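Side-chain contacts in aromatic-amino-acid transaminase TyrB (Burkholderia cenocepacia K56-2Valvano, PDB 4WD2), which probably catalyses the pyridoxal-phosphate-dependent transfer of amino groups from aromatic amino acids to 2-oxo acids, as a fold-type I aminotransferase: residues A[331-336]-A[394-399]; A[347-350]-A[356-359]; A[58-63]-A[303-308]; A[227-232]-A[313-318]. All blocks are in the same frame, centred on the assembly; numbering follows the deposited sequence.

Contact 1 of 4, residues A[331-336]-A[394-399]; sequences QSIHDG and GIVADA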
loop_
_atom_site.group_PDB
_atom_site.type_symbol
_atom_site.label_atom_id
_atom_site.label_comp_id
_atom_site.label_asym_id
_atom_site.label_seq_id
_atom_site.Cartn_x
_atom_site.Cartn_y
_atom_site.Cartn_z
ATOM N N GLN A 331 8.623 -13.648 33.641
ATOM C CA GLN A 331 8.845 -14.253 34.947
ATOM C C GLN A 331 10.343 -14.369 35.259
ATOM O O GLN A 331 10.758 -14.116 36.387
ATOM C CB GLN A 331 8.168 -15.626 35.028
ATOM C CG GLN A 331 8.075 -16.190 36.449
ATOM C CD GLN A 331 7.099 -15.417 37.328
ATOM O OE1 GLN A 331 5.883 -15.466 37.118
ATOM N NE2 GLN A 331 7.628 -14.690 38.309
ATOM N N SER A 332 11.150 -14.720 34.252
ATOM C CA SER A 332 12.592 -14.886 34.434
ATOM C C SER A 332 13.276 -13.577 34.798
ATOM O O SER A 332 14.121 -13.556 35.692
ATOM C CB SER A 332 13.248 -15.471 33.180
ATOM O OG SER A 332 12.744 -16.763 32.885
ATOM N N ILE A 333 12.921 -12.488 34.118
ATOM C CA ILE A 333 13.532 -11.201 34.441
ATOM C C ILE A 333 13.012 -10.717 35.800
ATOM O O ILE A 333 13.785 -10.198 36.602
ATOM C CB ILE A 333 13.298 -10.123 33.334
ATOM C CG1 ILE A 333 14.260 -8.946 33.527
ATOM C CG2 ILE A 333 11.863 -9.629 33.300
ATOM C CD1 ILE A 333 14.276 -7.992 32.371
ATOM N N HIS A 334 11.722 -10.928 36.072
ATOM C CA HIS A 334 11.152 -10.593 37.374
ATOM C C HIS A 334 11.939 -11.250 38.505
ATOM O O HIS A 334 12.382 -10.580 39.438
ATOM C CB HIS A 334 9.679 -11.019 37.453
ATOM C CG HIS A 334 9.079 -10.879 38.821
ATOM N ND1 HIS A 334 9.236 -11.831 39.803
ATOM C CD2 HIS A 334 8.325 -9.894 39.365
ATOM C CE1 HIS A 334 8.607 -11.439 40.899
ATOM N NE2 HIS A 334 8.046 -10.269 40.659
ATOM N N ASP A 335 12.114 -12.563 38.415
ATOM C CA ASP A 335 12.816 -13.309 39.449
ATOM C C ASP A 335 14.280 -12.893 39.536
ATOM O O ASP A 335 14.853 -12.856 40.622
ATOM C CB ASP A 335 12.713 -14.816 39.198
ATOM C CG ASP A 335 11.286 -15.327 39.281
ATOM O OD1 ASP A 335 10.390 -14.557 39.684
ATOM O OD2 ASP A 335 11.064 -16.503 38.934
ATOM N N GLY A 336 14.883 -12.584 38.392
ATOM C CA GLY A 336 16.250 -12.095 38.365
ATOM C C GLY A 336 16.425 -10.757 39.070
ATOM O O GLY A 336 17.456 -10.509 39.701
ATOM N N GLY A 394 19.469 -13.280 32.100
ATOM C CA GLY A 394 20.228 -13.113 33.324
ATOM C C GLY A 394 21.065 -11.844 33.292
ATOM O O GLY A 394 21.119 -11.106 34.275
ATOM N N ILE A 395 21.717 -11.602 32.155
ATOM C CA ILE A 395 22.542 -10.415 31.939
ATOM C C ILE A 395 21.708 -9.146 32.100
ATOM O O ILE A 395 22.118 -8.195 32.760
ATOM C CB ILE A 395 23.190 -10.444 30.536
ATOM C CG1 ILE A 395 24.331 -11.464 30.499
ATOM C CG2 ILE A 395 23.688 -9.063 30.126
ATOM C CD1 ILE A 395 24.906 -11.679 29.114
ATOM N N VAL A 396 20.520 -9.155 31.511
ATOM C CA VAL A 396 19.615 -8.016 31.588
ATOM C C VAL A 396 19.099 -7.764 33.009
ATOM O O VAL A 396 19.131 -6.633 33.492
ATOM C CB VAL A 396 18.417 -8.211 30.650
ATOM C CG1 VAL A 396 17.398 -7.094 30.849
ATOM C CG2 VAL A 396 18.895 -8.266 29.207
ATOM N N ALA A 397 18.614 -8.812 33.671
ATOM C CA ALA A 397 18.076 -8.671 35.025
ATOM C C ALA A 397 19.145 -8.149 35.989
ATOM O O ALA A 397 18.863 -7.343 36.871
ATOM C CB ALA A 397 17.526 -9.993 35.512
ATOM N N ASP A 398 20.374 -8.618 35.807
ATOM C CA ASP A 398 21.500 -8.170 36.620
ATOM C C ASP A 398 21.766 -6.682 36.390
ATOM O O ASP A 398 21.907 -5.906 37.333
ATOM C CB ASP A 398 22.741 -8.996 36.288
ATOM C CG ASP A 398 23.876 -8.767 37.258
ATOM O OD1 ASP A 398 23.703 -9.074 38.459
ATOM O OD2 ASP A 398 24.949 -8.305 36.818
ATOM N N ALA A 399 21.826 -6.301 35.119
ATOM C CA ALA A 399 22.046 -4.919 34.710
ATOM C C ALA A 399 20.991 -3.966 35.289
ATOM O O ALA A 399 21.322 -3.005 35.977
ATOM C CB ALA A 399 22.070 -4.825 33.173
#
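Ala397 presses its methyl group into helix 331-336 exactly where that helix has no side chain, at Gly336. Its CB lies 3.8 Å from Gly336 CA, and the two CA atoms are 5.1 Å apart. So near an approach of backbones depends on both small residues: glycine presents bare main chain, and alanine has a single carbon to seat against it. The methyl also reaches back one turn, where Ile333 CG1 stands 4.0 Å from Ala397 CB.

Ile333 is the second large contributor. Its CB does not aim straight at the other helix, but CG1 is anti to the backbone N (chi1 -164°) and the chain runs on extended, which brings CD1 to 3.6 Å from Val396 CG1. The two branched side chains cross obliquely, and their stiff beta-branched shapes pack beside the Gly336-Ala397 approach. Tyr349 of helix 348-351 lies against Ile333 as well, while Val396 also rests on Val37 of strand 37-38.

The polar residues of helix 331-336 gather elsewhere on its surface. Asp335 OD1 accepts hydrogen bonds from Gln331 NE2 (3.1 Å), on its syn side but well out of the carboxylate plane (33°), and from His334 ND1 (3.0 Å), on its anti side. The histidine bond lies close to the imidazole plane, and the pair of donors would be expected to favour the charged carboxylate.

With segment axes 8.5 Å apart and crossing at -41°, this is an oblique helix-helix packing of the long helix 309-338 on the C-terminal helix 393-405, probably within the small domain of a fold-type I aminotransferase.

Contact 2 of 4, residues A[347-350]-A[356-359]; sequences TRYV and FTYT
The short helix 348-351 lies against the strand 356-358, with Tyr349 CA 6.7 Å from Thr357 CA and the Arg348-Thr359 pair wider apart; no backbone-to-backbone hydrogen bond joins them. Side chains bridge the gap instead. Arg348 starts with CG between the backbone N and the carbonyl carbon (chi1 71°) and bends again at chi3, which carries its guanidinium to the end of the strand. There NH1 donates to Tyr358 O at 3.0 Å in a nearly straight bond (165°), close to the guanidinium plane although above the plane of the carbonyl. Thr359 O sits over one guanidinium face without being bonded to it. A long, flexible arginine suits this partly exposed reach.

Tyr349 brings an aromatic ring to the buried side. Thr357 CG2 is 3.9 Å from its CE1, the side chains crossing at about a right angle, and Thr359 CG2 touches the phenol oxygen. A water donates to Thr359 O (2.9 Å) and also meets Tyr349 OH. The threonine hydroxyls bond elsewhere: Thr357 OG1 with Gln352 and Arg330, Thr359 OG1 with Gly381 O and Leu361 N. The helix thus flanks a two-stranded antiparallel pair, 356-358 with 382-384, while helix 309-338 packs on Tyr349 through Ile333 and Leu337.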
loop_
_atom_site.group_PDB
_atom_site.type_symbol
_atom_site.label_atom_id
_atom_site.label_comp_id
_atom_site.label_asym_id
_atom_site.label_seq_id
_atom_site.Cartn_x
_atom_site.Cartn_y
_atom_site.Cartn_z
ATOM N N THR A 347 6.509 -5.754 40.014
ATOM C CA THR A 347 5.214 -6.276 39.604
ATOM C C THR A 347 4.930 -5.978 38.143
ATOM O O THR A 347 4.333 -6.798 37.444
ATOM C CB THR A 347 4.085 -5.690 40.461
ATOM O OG1 THR A 347 4.336 -5.990 41.836
ATOM C CG2 THR A 347 2.743 -6.282 40.061
ATOM N N ARG A 348 5.371 -4.807 37.688
ATOM C CA ARG A 348 5.090 -4.366 36.326
ATOM C C ARG A 348 5.557 -5.377 35.284
ATOM O O ARG A 348 4.895 -5.557 34.267
ATOM C CB ARG A 348 5.723 -2.992 36.049
ATOM C CG ARG A 348 7.241 -2.967 35.930
ATOM C CD ARG A 348 7.743 -1.560 35.618
ATOM N NE ARG A 348 7.412 -0.628 36.694
ATOM C CZ ARG A 348 7.236 0.682 36.541
ATOM N NH1 ARG A 348 7.345 1.242 35.344
ATOM N NH2 ARG A 348 6.935 1.431 37.590
ATOM N N TYR A 349 6.675 -6.053 35.545
ATOM C CA TYR A 349 7.242 -6.992 34.573
ATOM C C TYR A 349 6.357 -8.203 34.305
ATOM O O TYR A 349 6.413 -8.778 33.227
ATOM C CB TYR A 349 8.623 -7.459 35.024
ATOM C CG TYR A 349 9.647 -6.364 34.904
ATOM C CD1 TYR A 349 10.291 -6.121 33.692
ATOM C CD2 TYR A 349 9.946 -5.547 35.987
ATOM C CE1 TYR A 349 11.215 -5.103 33.569
ATOM C CE2 TYR A 349 10.866 -4.525 35.873
ATOM C CZ TYR A 349 11.500 -4.309 34.663
ATOM O OH TYR A 349 12.419 -3.296 34.551
ATOM N N VAL A 350 5.542 -8.588 35.280
ATOM C CA VAL A 350 4.659 -9.730 35.098
ATOM C C VAL A 350 3.211 -9.296 34.896
ATOM O O VAL A 350 2.386 -10.086 34.423
ATOM C CB VAL A 350 4.744 -10.710 36.290
ATOM C CG1 VAL A 350 6.052 -11.496 36.238
ATOM C CG2 VAL A 350 4.606 -9.970 37.607
ATOM N N PHE A 356 6.046 -5.543 24.874
ATOM C CA PHE A 356 6.713 -4.387 25.468
ATOM C C PHE A 356 6.475 -4.234 26.946
ATOM O O PHE A 356 5.450 -4.655 27.474
ATOM C CB PHE A 356 6.277 -3.108 24.762
ATOM C CG PHE A 356 6.500 -3.139 23.284
ATOM C CD1 PHE A 356 7.778 -3.035 22.766
ATOM C CD2 PHE A 356 5.435 -3.297 22.412
ATOM C CE1 PHE A 356 7.994 -3.076 21.401
ATOM C CE2 PHE A 356 5.641 -3.344 21.053
ATOM C CZ PHE A 356 6.926 -3.231 20.542
ATOM N N THR A 357 7.442 -3.616 27.608
ATOM C CA THR A 357 7.281 -3.209 28.990
ATOM C C THR A 357 7.858 -1.809 29.164
ATOM O O THR A 357 8.907 -1.475 28.600
ATOM C CB THR A 357 7.938 -4.222 29.965
ATOM O OG1 THR A 357 6.911 -4.985 30.614
ATOM C CG2 THR A 357 8.781 -3.519 31.041
ATOM N N TYR A 358 7.121 -0.973 29.889
ATOM C CA TYR A 358 7.628 0.319 30.326
ATOM C C TYR A 358 8.366 0.104 31.635
ATOM O O TYR A 358 7.733 -0.085 32.672
ATOM C CB TYR A 358 6.487 1.328 30.504
ATOM C CG TYR A 358 6.525 2.469 29.511
ATOM C CD1 TYR A 358 6.987 2.271 28.217
ATOM C CD2 TYR A 358 6.119 3.745 29.876
ATOM C CE1 TYR A 358 7.035 3.310 27.309
ATOM C CE2 TYR A 358 6.160 4.790 28.975
ATOM C CZ TYR A 358 6.626 4.567 27.696
ATOM O OH TYR A 358 6.672 5.600 26.796
ATOM N N THR A 359 9.699 0.112 31.584
ATOM C CA THR A 359 10.509 -0.233 32.751
ATOM C C THR A 359 10.412 0.816 33.848
ATOM O O THR A 359 10.686 0.531 35.013
ATOM C CB THR A 359 12.003 -0.417 32.390
ATOM O OG1 THR A 359 12.524 0.799 31.838
ATOM C CG2 THR A 359 12.187 -1.551 31.385
HETATM O O HOH W 1 11.968 -1.672 36.334
#

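Contact 3 of 4, residues A[58-63]-A[303-308]; sequences REAETA and AAVLGT
Helix 58-63 and the last turns of helix 297-307 come together at Ala60 and Ala304, whose CA atoms lie 6.2 Å apart. Three small or branched apolar residues make the whole contact. Ala60 points its methyl at the opposite helix, and this one carbon meets two partners: Val305 CG2 at 3.8 Å and Ala304 CB at 4.2 Å. Ala304 in turn points toward Ala60, so the two alanine methyls face each other across the interface. Val305 approaches from beside them. Its CG1 is anti to the backbone N (chi1 168°), which sets CG2 beside that N and directs this second branch to Ala60. Alanine suits the centre because a methyl is enough to bridge the gap at this spacing, while valine adds a second branch that can serve another neighbour; its side chain also packs on Phe256 and Trp315.

Leu311 of helix 309-338 touches Ala60 as well, and Arg58 packs on Ser68 of the second subunit.

The threonine hydroxyls bond back to the backbone of their own segments. Thr308 OG1 donates to Ala304 O at 2.6 Å, in the carbonyl plane, as helix 297-307 ends, and Thr62 OG1 donates to Arg58 O at 3.2 Å, from above that carbonyl's plane. Arg58 O also takes the helical bond from Thr62 N, so two donors share it.

With no hydrogen bond or salt bridge between the two segments, and 88 Å² buried in all, this is a light, apolar contact, without directional bonds, that depends on keeping water from a few methyl groups.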
loop_
_atom_site.group_PDB
_atom_site.type_symbol
_atom_site.label_atom_id
_atom_site.label_comp_id
_atom_site.label_asym_id
_atom_site.label_seq_id
_atom_site.Cartn_x
_atom_site.Cartn_y
_atom_site.Cartn_z
ATOM N N ARG A 58 5.787 -21.333 6.274
ATOM C CA ARG A 58 6.693 -22.021 5.359
ATOM C C ARG A 58 5.947 -23.088 4.560
ATOM O O ARG A 58 6.094 -23.182 3.347
ATOM C CB ARG A 58 7.856 -22.647 6.130
ATOM C CG ARG A 58 8.825 -23.445 5.268
ATOM C CD ARG A 58 9.899 -24.098 6.128
ATOM N NE ARG A 58 10.668 -23.106 6.876
ATOM C CZ ARG A 58 11.770 -22.521 6.416
ATOM N NH1 ARG A 58 12.236 -22.837 5.211
ATOM N NH2 ARG A 58 12.409 -21.627 7.160
ATOM N N GLU A 59 5.122 -23.867 5.250
ATOM C CA GLU A 59 4.381 -24.953 4.624
ATOM C C GLU A 59 3.376 -24.434 3.596
ATOM O O GLU A 59 3.188 -25.042 2.547
ATOM C CB GLU A 59 3.667 -25.788 5.692
ATOM N N ALA A 60 2.730 -23.311 3.901
ATOM C CA ALA A 60 1.797 -22.676 2.972
ATOM C C ALA A 60 2.511 -22.160 1.726
ATOM O O ALA A 60 2.035 -22.350 0.601
ATOM C CB ALA A 60 1.059 -21.532 3.659
ATOM N N GLU A 61 3.641 -21.489 1.942
ATOM C CA GLU A 61 4.466 -20.967 0.860
ATOM C C GLU A 61 4.929 -22.083 -0.068
ATOM O O GLU A 61 4.908 -21.934 -1.298
ATOM C CB GLU A 61 5.672 -20.219 1.431
ATOM C CG GLU A 61 5.322 -18.894 2.064
ATOM C CD GLU A 61 6.493 -18.271 2.790
ATOM O OE1 GLU A 61 7.453 -19.003 3.105
ATOM O OE2 GLU A 61 6.454 -17.048 3.053
ATOM N N THR A 62 5.346 -23.196 0.526
ATOM C CA THR A 62 5.703 -24.394 -0.227
ATOM C C THR A 62 4.555 -24.852 -1.133
ATOM O O THR A 62 4.762 -25.137 -2.314
ATOM C CB THR A 62 6.099 -25.552 0.713
ATOM O OG1 THR A 62 7.370 -25.274 1.316
ATOM C CG2 THR A 62 6.195 -26.867 -0.054
ATOM N N ALA A 63 3.346 -24.917 -0.581
ATOM C CA ALA A 63 2.185 -25.356 -1.352
ATOM C C ALA A 63 1.830 -24.350 -2.445
ATOM O O ALA A 63 1.496 -24.735 -3.566
ATOM C CB ALA A 63 0.996 -25.585 -0.438
ATOM N N ALA A 303 -4.368 -16.458 3.980
ATOM C CA ALA A 303 -5.627 -17.152 3.707
ATOM C C ALA A 303 -5.442 -18.675 3.695
ATOM O O ALA A 303 -6.308 -19.416 4.162
ATOM C CB ALA A 303 -6.220 -16.681 2.389
ATOM N N ALA A 304 -4.313 -19.135 3.167
ATOM C CA ALA A 304 -4.023 -20.562 3.131
ATOM C C ALA A 304 -3.810 -21.115 4.537
ATOM O O ALA A 304 -4.246 -22.219 4.846
ATOM C CB ALA A 304 -2.803 -20.840 2.254
ATOM N N VAL A 305 -3.142 -20.349 5.395
ATOM C CA VAL A 305 -2.888 -20.803 6.757
ATOM C C VAL A 305 -4.181 -20.835 7.568
ATOM O O VAL A 305 -4.503 -21.844 8.194
ATOM C CB VAL A 305 -1.850 -19.911 7.467
ATOM C CG1 VAL A 305 -1.828 -20.215 8.947
ATOM C CG2 VAL A 305 -0.465 -20.113 6.859
ATOM N N LEU A 306 -4.936 -19.743 7.536
ATOM C CA LEU A 306 -6.168 -19.655 8.318
ATOM C C LEU A 306 -7.264 -20.609 7.835
ATOM O O LEU A 306 -8.062 -21.087 8.637
ATOM C CB LEU A 306 -6.706 -18.221 8.302
ATOM C CG LEU A 306 -5.851 -17.149 8.973
ATOM C CD1 LEU A 306 -6.502 -15.796 8.800
ATOM C CD2 LEU A 306 -5.644 -17.471 10.453
ATOM N N GLY A 307 -7.299 -20.887 6.534
ATOM C CA GLY A 307 -8.367 -21.682 5.948
ATOM C C GLY A 307 -8.080 -23.163 5.755
ATOM O O GLY A 307 -8.956 -23.925 5.348
ATOM N N THR A 308 -6.850 -23.574 6.037
ATOM C CA THR A 308 -6.475 -24.982 5.975
ATOM C C THR A 308 -6.290 -25.519 7.396
ATOM O O THR A 308 -5.315 -25.168 8.063
ATOM C CB THR A 308 -5.175 -25.191 5.174
ATOM O OG1 THR A 308 -5.250 -24.478 3.931
ATOM C CG2 THR A 308 -4.929 -26.677 4.912
#

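Contact 4 of 4, residues A[227-232]-A[313-318]; sequences AGLDAD and KQWEEE
Leu229 reaches across to helix 313-318, where its CD1 touches both Glu316 and Trp315 and its CD2 the tryptophan ring. CD1 lies 3.7 Å from Glu316 CG and 3.8 Å from Trp315 CZ3; CD2 is 3.9 Å from Trp315 CH2. The forked end of leucine thus meets the CZ3-CH2 part of the six-membered ring at an oblique angle and, beside it, the stem of the glutamate. Leucine suits the place because its fork can touch a ring and a methylene at once.

Trp315 holds its ring where Leu229 can meet it by a first torsion that puts CG anti to the backbone N (chi1 171°). The indole is fixed further by its NE1, which donates to Asn255 O, and by stacking on Phe256, close in sequence to Lys254, the residue that carries pyridoxal phosphate. Glu316 runs out extended beyond CG, offering CG to Leu229, while OE2 forms a salt bridge with Arg312 one turn earlier.

On the other side, the short turn holding Leu229 is braced by Asp232, whose OD1 accepts from Ala227 N at 2.8 Å and whose OD2 accepts from the backbone nitrogens of Gly224 and Gly226. Gly228 has a positive phi (100°), a conformation that glycine adopts easily. Asp230 is tied by a salt bridge to Arg237.

The contact joins the short, loosely hydrogen-bonded turn at 229-232 to the long helix 309-338. Trp315 sits between this turn, helix 297-307 through Val305 and Leu306, and helix 55-65 through Ala56.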
loop_
_atom_site.group_PDB
_atom_site.type_symbol
_atom_site.label_atom_id
_atom_site.label_comp_id
_atom_site.label_asym_id
_atom_site.label_seq_id
_atom_site.Cartn_x
_atom_site.Cartn_y
_atom_site.Cartn_z
ATOM N N ALA A 227 -3.171 -13.226 25.821
ATOM C CA ALA A 227 -3.805 -14.368 26.469
ATOM C C ALA A 227 -4.454 -15.309 25.453
ATOM O O ALA A 227 -5.415 -16.012 25.766
ATOM C CB ALA A 227 -4.839 -13.889 27.476
ATOM N N GLY A 228 -3.925 -15.326 24.237
ATOM C CA GLY A 228 -4.464 -16.191 23.204
ATOM C C GLY A 228 -5.367 -15.412 22.267
ATOM O O GLY A 228 -5.790 -14.302 22.583
ATOM N N LEU A 229 -5.665 -15.997 21.113
ATOM C CA LEU A 229 -6.374 -15.286 20.050
ATOM C C LEU A 229 -7.752 -14.774 20.466
ATOM O O LEU A 229 -8.129 -13.654 20.128
ATOM C CB LEU A 229 -6.511 -16.193 18.829
ATOM C CG LEU A 229 -5.177 -16.551 18.173
ATOM C CD1 LEU A 229 -5.319 -17.771 17.276
ATOM C CD2 LEU A 229 -4.660 -15.364 17.389
ATOM N N ASP A 230 -8.498 -15.585 21.208
ATOM C CA ASP A 230 -9.868 -15.225 21.562
ATOM C C ASP A 230 -9.941 -14.151 22.645
ATOM O O ASP A 230 -10.658 -13.167 22.495
ATOM C CB ASP A 230 -10.638 -16.466 22.004
ATOM C CG ASP A 230 -10.746 -17.504 20.899
ATOM O OD1 ASP A 230 -11.560 -17.300 19.966
ATOM O OD2 ASP A 230 -10.024 -18.522 20.972
ATOM N N ALA A 231 -9.201 -14.340 23.733
ATOM C CA ALA A 231 -9.209 -13.374 24.829
ATOM C C ALA A 231 -8.636 -12.030 24.385
ATOM O O ALA A 231 -9.093 -10.971 24.822
ATOM C CB ALA A 231 -8.426 -13.920 26.028
ATOM N N ASP A 232 -7.639 -12.070 23.508
ATOM C CA ASP A 232 -7.015 -10.841 23.035
ATOM C C ASP A 232 -8.005 -9.990 22.229
ATOM O O ASP A 232 -7.864 -8.770 22.161
ATOM C CB ASP A 232 -5.758 -11.155 22.203
ATOM C CG ASP A 232 -4.562 -11.559 23.070
ATOM O OD1 ASP A 232 -4.642 -11.441 24.311
ATOM O OD2 ASP A 232 -3.528 -11.983 22.511
ATOM N N LYS A 313 -4.113 -25.064 12.700
ATOM C CA LYS A 313 -3.728 -25.637 13.984
ATOM C C LYS A 313 -2.236 -25.440 14.267
ATOM O O LYS A 313 -1.848 -25.073 15.375
ATOM C CB LYS A 313 -4.081 -27.125 14.027
ATOM C CG LYS A 313 -3.879 -27.764 15.392
ATOM C CD LYS A 313 -4.338 -29.210 15.397
ATOM C CE LYS A 313 -4.047 -29.873 16.732
ATOM N NZ LYS A 313 -4.394 -31.320 16.700
ATOM N N GLN A 314 -1.407 -25.681 13.260
ATOM C CA GLN A 314 0.032 -25.530 13.399
ATOM C C GLN A 314 0.404 -24.087 13.694
ATOM O O GLN A 314 1.299 -23.815 14.492
ATOM C CB GLN A 314 0.736 -25.999 12.134
ATOM C CG GLN A 314 2.251 -26.019 12.226
ATOM C CD GLN A 314 2.880 -26.370 10.902
ATOM O OE1 GLN A 314 2.196 -26.411 9.877
ATOM N NE2 GLN A 314 4.184 -26.621 10.906
ATOM N N TRP A 315 -0.288 -23.163 13.044
ATOM C CA TRP A 315 -0.074 -21.745 13.288
ATOM C C TRP A 315 -0.465 -21.333 14.710
ATOM O O TRP A 315 0.323 -20.688 15.404
ATOM C CB TRP A 315 -0.848 -20.904 12.272
ATOM C CG TRP A 315 -0.832 -19.443 12.599
ATOM C CD1 TRP A 315 0.246 -18.604 12.557
ATOM C CD2 TRP A 315 -1.943 -18.647 13.028
ATOM N NE1 TRP A 315 -0.125 -17.338 12.931
ATOM C CE2 TRP A 315 -1.463 -17.334 13.225
ATOM C CE3 TRP A 315 -3.298 -18.913 13.257
ATOM C CZ2 TRP A 315 -2.288 -16.294 13.639
ATOM C CZ3 TRP A 315 -4.118 -17.877 13.667
ATOM C CH2 TRP A 315 -3.611 -16.584 13.855
ATOM N N GLU A 316 -1.673 -21.695 15.144
ATOM C CA GLU A 316 -2.142 -21.330 16.481
ATOM C C GLU A 316 -1.235 -21.910 17.561
ATOM O O GLU A 316 -0.988 -21.274 18.589
ATOM C CB GLU A 316 -3.585 -21.798 16.704
ATOM C CG GLU A 316 -4.623 -21.071 15.854
ATOM C CD GLU A 316 -6.055 -21.335 16.305
ATOM O OE1 GLU A 316 -6.257 -21.753 17.467
ATOM O OE2 GLU A 316 -6.981 -21.117 15.493
ATOM N N GLU A 317 -0.744 -23.121 17.325
ATOM C CA GLU A 317 0.145 -23.769 18.279
ATOM C C GLU A 317 1.468 -23.017 18.426
ATOM O O GLU A 317 1.918 -22.782 19.543
ATOM C CB GLU A 317 0.401 -25.223 17.874
ATOM C CG GLU A 317 -0.763 -26.151 18.204
ATOM C CD GLU A 317 -0.514 -27.602 17.809
ATOM O OE1 GLU A 317 0.521 -27.892 17.162
ATOM O OE2 GLU A 317 -1.362 -28.457 18.147
ATOM N N GLU A 318 2.092 -22.640 17.311
ATOM C CA GLU A 318 3.377 -21.938 17.380
ATOM C C GLU A 318 3.199 -20.552 17.992
ATOM O O GLU A 318 4.029 -20.103 18.777
ATOM C CB GLU A 318 4.027 -21.825 15.996
ATOM C CG GLU A 318 5.395 -21.122 16.012
ATOM C CD GLU A 318 6.184 -21.301 14.716
ATOM O OE1 GLU A 318 5.633 -21.862 13.745
ATOM O OE2 GLU A 318 7.363 -20.883 14.668
#

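Overall arrangement
Helix 309-338 ties the set together: contacts 1 and 4 both use it, with centres 27 Å apart. Contact 2 follows it in the chain and touches contact 1, where Ile333 CG2 meets Tyr349 CD1 at 3.9 Å, their centres 12 Å apart. Contacts 3 and 4 form the other touching pair: Val305 CG1 lies 3.5 Å from Trp315 CB, with centres 16 Å apart. Contacts 1 and 3 are the most distant, at 38 Å between centres. Contacts 3 and 4 share a neighbour in Phe256, near the pyridoxal-phosphate-bearing Lys254. The strand of contact 2 probably borders the same site through Phe356, which packs on Asn191, Tyr222 and Arg382.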